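Local structure of glycoside Hydrolase (Bacteroides uniformis, 5T99) at residues F217-Q227 against Y266-D276. The protein is a family 2 glycoside hydrolase that binds galacto-isofagomine in its active-site pocket and probably removes galactose units during agarose breakdown by a gut bacterium. Residues are numbered along the deposited sequence; the frame is centred on the assembly and turned at random.
Sequences FNIRHSIINAQ and YMYKLKTEIYD
Glu-273 OE1 gathers three partners: water 1, Tyr-275 OH and, across the strands, Arg-220. They meet on the more exposed face, with Arg-220, Glu-273 and Tyr-275. Water 1 donates to OE1 of Glu-273 at 2.7 Å and links it, by a weak bond, to Arg-220 NH1. Tyr-275 OH lies within weak hydrogen-bonding reach of the same oxygen. The salt bridge from Arg-220 NH1 to Glu-273 OE1 is long, at 3.8 Å. No guanidinium N-H is aimed at that oxygen, so the attraction is one of charge alone. Tyr-275 OH lies over one face of the guanidinium, 3.2 Å above its plane. Arg-220 CG is anti to the backbone N (chi1 -170°), and a bend at chi3 brings the guanidinium up to the hydroxyl end of Tyr-275, its plane 29° from that of the ring. Replacing Arg-220 by alanine would probably leave Glu-273 without this nearby positive charge and remove the flat group under the Tyr-275 hydroxyl.

The side chains of the other face point into the sandwich. There His-221 ND1 and Thr-272 OG1 share a hydrogen bond of 2.8 Å, made at the ring edge. Ile-219 CG2 lies against one face of that imidazole, near its rim. Strands 198-209 and 245-255 cover this layer.

Beyond the paired backbones Tyr-266 OH accepts the N-H of Ala-226 at 2.9 Å. Strands 215-224 and 268-276 are the two central strands of a four-stranded sheet in the immunoglobulin-like β-sandwich of family 2 enzymes. The buried His-221/Thr-272 bond lets two polar side chains satisfy each other among aliphatic groups, while the outer charges are joined loosely through water.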
ATOM      1  N   PHE A 217      31.581   3.049  24.501  1.00 26.49           N
ATOM      2  CA  PHE A 217      30.559   4.084  24.317  1.00 24.66           C
ATOM      3  C   PHE A 217      29.300   3.735  25.085  1.00 23.13           C
ATOM      4  O   PHE A 217      28.895   2.574  25.116  1.00 22.26           O
ATOM      5  CB  PHE A 217      30.254   4.258  22.836  1.00 24.71           C
ATOM      6  CG  PHE A 217      31.487   4.435  21.986  1.00 25.05           C
ATOM      7  CD1 PHE A 217      32.218   5.611  22.042  1.00 25.41           C
ATOM      8  CD2 PHE A 217      31.931   3.418  21.151  1.00 25.60           C
ATOM      9  CE1 PHE A 217      33.357   5.779  21.270  1.00 25.46           C
ATOM     10  CE2 PHE A 217      33.076   3.579  20.378  1.00 25.48           C
ATOM     11  CZ  PHE A 217      33.783   4.764  20.438  1.00 25.49           C
ATOM     12  N   ASN A 218      28.697   4.738  25.719  1.00 22.12           N
ATOM     13  CA  ASN A 218      27.456   4.540  26.466  1.00 22.20           C
ATOM     14  C   ASN A 218      26.249   4.763  25.566  1.00 20.92           C
ATOM     15  O   ASN A 218      26.290   5.572  24.648  1.00 20.30           O
ATOM     16  CB  ASN A 218      27.397   5.453  27.701  1.00 22.39           C
ATOM     17  CG  ASN A 218      28.333   4.994  28.814  1.00 22.69           C
ATOM     18  OD1 ASN A 218      28.647   3.814  28.936  1.00 23.03           O
ATOM     19  ND2 ASN A 218      28.776   5.931  29.635  1.00 23.68           N
ATOM     20  N   ILE A 219      25.186   4.020  25.847  1.00 20.14           N
ATOM     21  CA  ILE A 219      23.960   4.066  25.067  1.00 20.24           C
ATOM     22  C   ILE A 219      22.818   4.348  26.023  1.00 19.79           C
ATOM     23  O   ILE A 219      22.698   3.665  27.032  1.00 19.84           O
ATOM     24  CB  ILE A 219      23.681   2.720  24.364  1.00 20.68           C
ATOM     25  CG1 ILE A 219      24.841   2.338  23.435  1.00 20.93           C
ATOM     26  CG2 ILE A 219      22.373   2.773  23.574  1.00 20.60           C
ATOM     27  CD1 ILE A 219      24.889   0.864  23.099  1.00 21.24           C
ATOM     28  N   ARG A 220      21.991   5.344  25.699  1.00 19.02           N
ATOM     29  CA  ARG A 220      20.799   5.656  26.473  1.00 18.65           C
ATOM     30  C   ARG A 220      19.554   5.536  25.613  1.00 18.29           C
ATOM     31  O   ARG A 220      19.314   6.368  24.729  1.00 18.07           O
ATOM     32  CB  ARG A 220      20.875   7.059  27.052  1.00 18.66           C
ATOM     33  CG  ARG A 220      19.776   7.345  28.057  1.00 18.91           C
ATOM     34  CD  ARG A 220      19.722   8.814  28.417  1.00 19.28           C
ATOM     35  NE  ARG A 220      20.984   9.259  29.007  1.00 19.41           N
ATOM     36  CZ  ARG A 220      21.343  10.533  29.167  1.00 19.41           C
ATOM     37  NH1 ARG A 220      20.539  11.527  28.793  1.00 19.03           N
ATOM     38  NH2 ARG A 220      22.524  10.815  29.709  1.00 19.66           N
ATOM     39  N   HIS A 221      18.756   4.509  25.910  1.00 18.04           N
ATOM     40  CA  HIS A 221      17.458   4.287  25.271  1.00 17.96           C
ATOM     41  C   HIS A 221      16.340   4.951  26.061  1.00 17.72           C
ATOM     42  O   HIS A 221      16.040   4.509  27.170  1.00 18.22           O
ATOM     43  CB  HIS A 221      17.150   2.794  25.190  1.00 17.75           C
ATOM     44  CG  HIS A 221      18.102   2.026  24.340  1.00 17.68           C
ATOM     45  ND1 HIS A 221      18.317   2.324  23.013  1.00 17.45           N
ATOM     46  CD2 HIS A 221      18.874   0.949  24.618  1.00 17.81           C
ATOM     47  CE1 HIS A 221      19.198   1.478  22.514  1.00 17.69           C
ATOM     48  NE2 HIS A 221      19.551   0.629  23.467  1.00 17.96           N
ATOM     49  N   SER A 222      15.723   5.980  25.481  1.00 17.03           N
ATOM     50  CA  SER A 222      14.509   6.589  26.032  1.00 16.73           C
ATOM     51  C   SER A 222      13.261   6.095  25.281  1.00 16.45           C
ATOM     52  O   SER A 222      13.121   6.320  24.066  1.00 15.81           O
ATOM     53  CB  SER A 222      14.594   8.114  25.964  1.00 16.47           C
ATOM     54  OG  SER A 222      15.680   8.582  26.737  1.00 16.30           O
ATOM     55  N   ILE A 223      12.374   5.418  26.016  1.00 16.22           N
ATOM     56  CA  ILE A 223      11.122   4.912  25.477  1.00 16.64           C
ATOM     57  C   ILE A 223      10.047   5.931  25.757  1.00 17.00           C
ATOM     58  O   ILE A 223       9.754   6.235  26.909  1.00 16.90           O
ATOM     59  CB  ILE A 223      10.753   3.540  26.057  1.00 16.77           C
ATOM     60  CG1 ILE A 223      11.777   2.514  25.557  1.00 17.02           C
ATOM     61  CG2 ILE A 223       9.349   3.137  25.620  1.00 16.65           C
ATOM     62  CD1 ILE A 223      11.672   1.154  26.195  1.00 17.42           C
ATOM     63  N   ILE A 224       9.455   6.447  24.684  1.00 17.78           N
ATOM     64  CA  ILE A 224       8.588   7.615  24.753  1.00 18.00           C
ATOM     65  C   ILE A 224       7.183   7.196  24.339  1.00 18.48           C
ATOM     66  O   ILE A 224       6.993   6.515  23.321  1.00 18.52           O
ATOM     67  CB  ILE A 224       9.117   8.729  23.833  1.00 17.99           C
ATOM     68  CG1 ILE A 224      10.530   9.158  24.267  1.00 17.66           C
ATOM     69  CG2 ILE A 224       8.160   9.916  23.798  1.00 17.78           C
ATOM     70  CD1 ILE A 224      11.243   9.998  23.221  1.00 17.99           C
ATOM     71  N   ASN A 225       6.207   7.609  25.141  1.00 19.33           N
ATOM     72  CA  ASN A 225       4.801   7.264  24.910  1.00 20.47           C
ATOM     73  C   ASN A 225       4.150   8.184  23.874  1.00 21.10           C
ATOM     74  O   ASN A 225       4.795   9.102  23.349  1.00 20.92           O
ATOM     75  CB  ASN A 225       4.005   7.162  26.248  1.00 20.27           C
ATOM     76  CG  ASN A 225       3.707   8.509  26.909  1.00 20.47           C
ATOM     77  OD1 ASN A 225       3.892   9.586  26.340  1.00 20.74           O
ATOM     78  ND2 ASN A 225       3.235   8.437  28.140  1.00 20.59           N
ATOM     79  N   ALA A 226       2.881   7.906  23.587  1.00 22.44           N
ATOM     80  CA  ALA A 226       2.081   8.662  22.633  1.00 24.08           C
ATOM     81  C   ALA A 226       1.927  10.152  22.949  1.00 26.10           C
ATOM     82  O   ALA A 226       1.732  10.920  22.015  1.00 26.66           O
ATOM     83  CB  ALA A 226       0.705   8.023  22.481  1.00 24.22           C
ATOM     84  N   GLN A 227       2.020  10.558  24.225  1.00 27.53           N
ATOM     85  CA  GLN A 227       1.951  11.995  24.589  1.00 29.63           C
ATOM     86  C   GLN A 227       3.308  12.712  24.550  1.00 28.95           C
ATOM     87  O   GLN A 227       3.380  13.886  24.925  1.00 29.56           O
ATOM     88  CB  GLN A 227       1.324  12.262  25.980  1.00 31.93           C
ATOM     89  CG  GLN A 227       0.348  11.244  26.553  1.00 34.68           C
ATOM     90  CD  GLN A 227      -0.698  10.786  25.577  1.00 37.91           C
ATOM     91  OE1 GLN A 227      -1.100  11.521  24.677  1.00 41.54           O
ATOM     92  NE2 GLN A 227      -1.148   9.555  25.747  1.00 41.10           N
ATOM     93  N   TYR A 266      -1.511   1.313  19.371  1.00 19.71           N
ATOM     94  CA  TYR A 266      -0.700   2.214  20.143  1.00 19.66           C
ATOM     95  C   TYR A 266       0.784   2.035  19.789  1.00 18.58           C
ATOM     96  O   TYR A 266       1.291   0.919  19.795  1.00 18.45           O
ATOM     97  CB  TYR A 266      -0.935   1.957  21.629  1.00 20.23           C
ATOM     98  CG  TYR A 266      -0.338   3.010  22.517  1.00 20.70           C
ATOM     99  CD1 TYR A 266      -1.139   4.015  23.071  1.00 21.20           C
ATOM    100  CD2 TYR A 266       1.035   3.005  22.810  1.00 21.09           C
ATOM    101  CE1 TYR A 266      -0.599   4.979  23.905  1.00 21.52           C
ATOM    102  CE2 TYR A 266       1.593   3.959  23.641  1.00 21.60           C
ATOM    103  CZ  TYR A 266       0.775   4.952  24.188  1.00 22.58           C
ATOM    104  OH  TYR A 266       1.340   5.909  25.007  1.00 22.08           O
ATOM    105  N   MET A 267       1.454   3.152  19.514  1.00 17.28           N
ATOM    106  CA  MET A 267       2.843   3.182  19.097  1.00 16.81           C
ATOM    107  C   MET A 267       3.682   3.883  20.142  1.00 17.23           C
ATOM    108  O   MET A 267       3.263   4.894  20.705  1.00 17.64           O
ATOM    109  CB  MET A 267       2.975   3.960  17.783  1.00 16.17           C
ATOM    110  CG  MET A 267       2.333   3.272  16.579  1.00 15.69           C
ATOM    111  SD  MET A 267       3.079   1.670  16.247  1.00 14.68           S
ATOM    112  CE  MET A 267       4.685   2.164  15.622  1.00 14.79           C
ATOM    113  N   TYR A 268       4.862   3.333  20.389  1.00 17.24           N
ATOM    114  CA  TYR A 268       5.875   3.960  21.228  1.00 17.42           C
ATOM    115  C   TYR A 268       6.933   4.502  20.295  1.00 18.05           C
ATOM    116  O   TYR A 268       6.999   4.113  19.138  1.00 18.59           O
ATOM    117  CB  TYR A 268       6.501   2.937  22.191  1.00 16.57           C
ATOM    118  CG  TYR A 268       5.641   2.563  23.374  1.00 15.66           C
ATOM    119  CD1 TYR A 268       5.716   3.272  24.567  1.00 15.57           C
ATOM    120  CD2 TYR A 268       4.751   1.505  23.301  1.00 15.66           C
ATOM    121  CE1 TYR A 268       4.931   2.931  25.666  1.00 15.64           C
ATOM    122  CE2 TYR A 268       3.949   1.150  24.389  1.00 15.74           C
ATOM    123  CZ  TYR A 268       4.049   1.858  25.577  1.00 15.67           C
ATOM    124  OH  TYR A 268       3.272   1.507  26.653  1.00 15.29           O
ATOM    125  N   LYS A 269       7.755   5.399  20.821  1.00 19.95           N
ATOM    126  CA  LYS A 269       8.925   5.936  20.129  1.00 21.49           C
ATOM    127  C   LYS A 269      10.189   5.686  20.971  1.00 20.74           C
ATOM    128  O   LYS A 269      10.228   6.028  22.157  1.00 20.31           O
ATOM    129  CB  LYS A 269       8.734   7.428  19.878  1.00 23.61           C
ATOM    130  CG  LYS A 269       9.867   8.112  19.117  1.00 26.31           C
ATOM    131  CD  LYS A 269       9.572   9.590  18.860  1.00 28.81           C
ATOM    132  CE  LYS A 269       8.556   9.774  17.734  1.00 32.18           C
ATOM    133  NZ  LYS A 269       8.216  11.218  17.518  1.00 34.71           N
ATOM    134  N   LEU A 270      11.206   5.088  20.346  1.00 20.13           N
ATOM    135  CA  LEU A 270      12.504   4.842  20.978  1.00 20.19           C
ATOM    136  C   LEU A 270      13.501   5.895  20.527  1.00 20.51           C
ATOM    137  O   LEU A 270      13.789   5.985  19.337  1.00 20.34           O
ATOM    138  CB  LEU A 270      13.042   3.460  20.588  1.00 20.06           C
ATOM    139  CG  LEU A 270      14.496   3.140  20.957  1.00 20.31           C
ATOM    140  CD1 LEU A 270      14.666   3.136  22.475  1.00 20.75           C
ATOM    141  CD2 LEU A 270      14.934   1.819  20.346  1.00 19.98           C
ATOM    142  N   LYS A 271      14.043   6.659  21.472  1.00 20.52           N
ATOM    143  CA  LYS A 271      15.152   7.575  21.206  1.00 20.75           C
ATOM    144  C   LYS A 271      16.414   6.929  21.744  1.00 19.92           C
ATOM    145  O   LYS A 271      16.510   6.657  22.941  1.00 20.71           O
ATOM    146  CB  LYS A 271      14.883   8.904  21.901  1.00 22.48           C
ATOM    147  CG  LYS A 271      15.955  10.001  21.802  1.00 24.01           C
ATOM    148  CD  LYS A 271      15.738  11.021  22.933  1.00 25.83           C
ATOM    149  CE  LYS A 271      15.867  12.461  22.480  1.00 28.59           C
ATOM    150  NZ  LYS A 271      15.237  13.402  23.458  1.00 30.58           N
ATOM    151  N   THR A 272      17.373   6.670  20.867  1.00 19.01           N
ATOM    152  CA  THR A 272      18.646   6.058  21.253  1.00 19.15           C
ATOM    153  C   THR A 272      19.769   7.089  21.087  1.00 19.53           C
ATOM    154  O   THR A 272      19.983   7.610  19.986  1.00 20.31           O
ATOM    155  CB  THR A 272      18.944   4.784  20.415  1.00 18.69           C
ATOM    156  OG1 THR A 272      17.931   3.803  20.662  1.00 18.05           O
ATOM    157  CG2 THR A 272      20.306   4.183  20.764  1.00 18.31           C
ATOM    158  N   GLU A 273      20.479   7.363  22.179  1.00 19.83           N
ATOM    159  CA  GLU A 273      21.562   8.349  22.216  1.00 19.79           C
ATOM    160  C   GLU A 273      22.866   7.610  22.469  1.00 19.62           C
ATOM    161  O   GLU A 273      22.918   6.725  23.330  1.00 20.00           O
ATOM    162  CB  GLU A 273      21.294   9.392  23.310  1.00 20.25           C
ATOM    163  CG  GLU A 273      20.202  10.387  22.913  1.00 21.14           C
ATOM    164  CD  GLU A 273      19.614  11.191  24.069  1.00 21.82           C
ATOM    165  OE1 GLU A 273      19.634  10.733  25.229  1.00 22.95           O
ATOM    166  OE2 GLU A 273      19.085  12.291  23.809  1.00 22.60           O
ATOM    167  N   ILE A 274      23.895   7.932  21.688  1.00 18.89           N
ATOM    168  CA  ILE A 274      25.232   7.380  21.882  1.00 18.57           C
ATOM    169  C   ILE A 274      26.114   8.428  22.558  1.00 19.04           C
ATOM    170  O   ILE A 274      26.072   9.608  22.177  1.00 18.91           O
ATOM    171  CB  ILE A 274      25.863   6.979  20.535  1.00 18.38           C
ATOM    172  CG1 ILE A 274      24.927   6.031  19.768  1.00 18.28           C
ATOM    173  CG2 ILE A 274      27.241   6.357  20.741  1.00 18.09           C
ATOM    174  CD1 ILE A 274      24.591   4.750  20.498  1.00 18.11           C
ATOM    175  N   TYR A 275      26.915   8.005  23.541  1.00 19.03           N
ATOM    176  CA  TYR A 275      27.844   8.915  24.227  1.00 19.57           C
ATOM    177  C   TYR A 275      29.261   8.400  24.197  1.00 20.40           C
ATOM    178  O   TYR A 275      29.494   7.200  24.362  1.00 20.05           O
ATOM    179  CB  TYR A 275      27.448   9.166  25.682  1.00 19.30           C
ATOM    180  CG  TYR A 275      26.123   9.845  25.823  1.00 19.63           C
ATOM    181  CD1 TYR A 275      26.028  11.234  25.910  1.00 19.76           C
ATOM    182  CD2 TYR A 275      24.947   9.099  25.859  1.00 19.49           C
ATOM    183  CE1 TYR A 275      24.800  11.852  26.032  1.00 19.94           C
ATOM    184  CE2 TYR A 275      23.724   9.707  25.977  1.00 19.34           C
ATOM    185  CZ  TYR A 275      23.645  11.073  26.059  1.00 19.96           C
ATOM    186  OH  TYR A 275      22.400  11.651  26.171  1.00 20.77           O
ATOM    187  N   ASP A 276      30.191   9.338  23.998  1.00 21.87           N
ATOM    188  CA  ASP A 276      31.627   9.114  24.139  1.00 23.67           C
ATOM    189  C   ASP A 276      32.043   9.939  25.352  1.00 24.23           C
ATOM    190  O   ASP A 276      32.197  11.164  25.258  1.00 26.95           O
ATOM    191  CB  ASP A 276      32.366   9.565  22.868  1.00 24.24           C
ATOM    192  CG  ASP A 276      33.845   9.187  22.866  1.00 24.60           C
ATOM    193  OD1 ASP A 276      34.322   8.561  23.840  1.00 24.61           O
ATOM    194  OD2 ASP A 276      34.531   9.520  21.867  1.00 24.91           O
TER
HETATM  195  O   HOH W   1      18.278  12.404  26.842  1.00 24.87           O
HETATM  196  O   HOH W   2      -0.475   7.079  26.376  1.00 24.01           O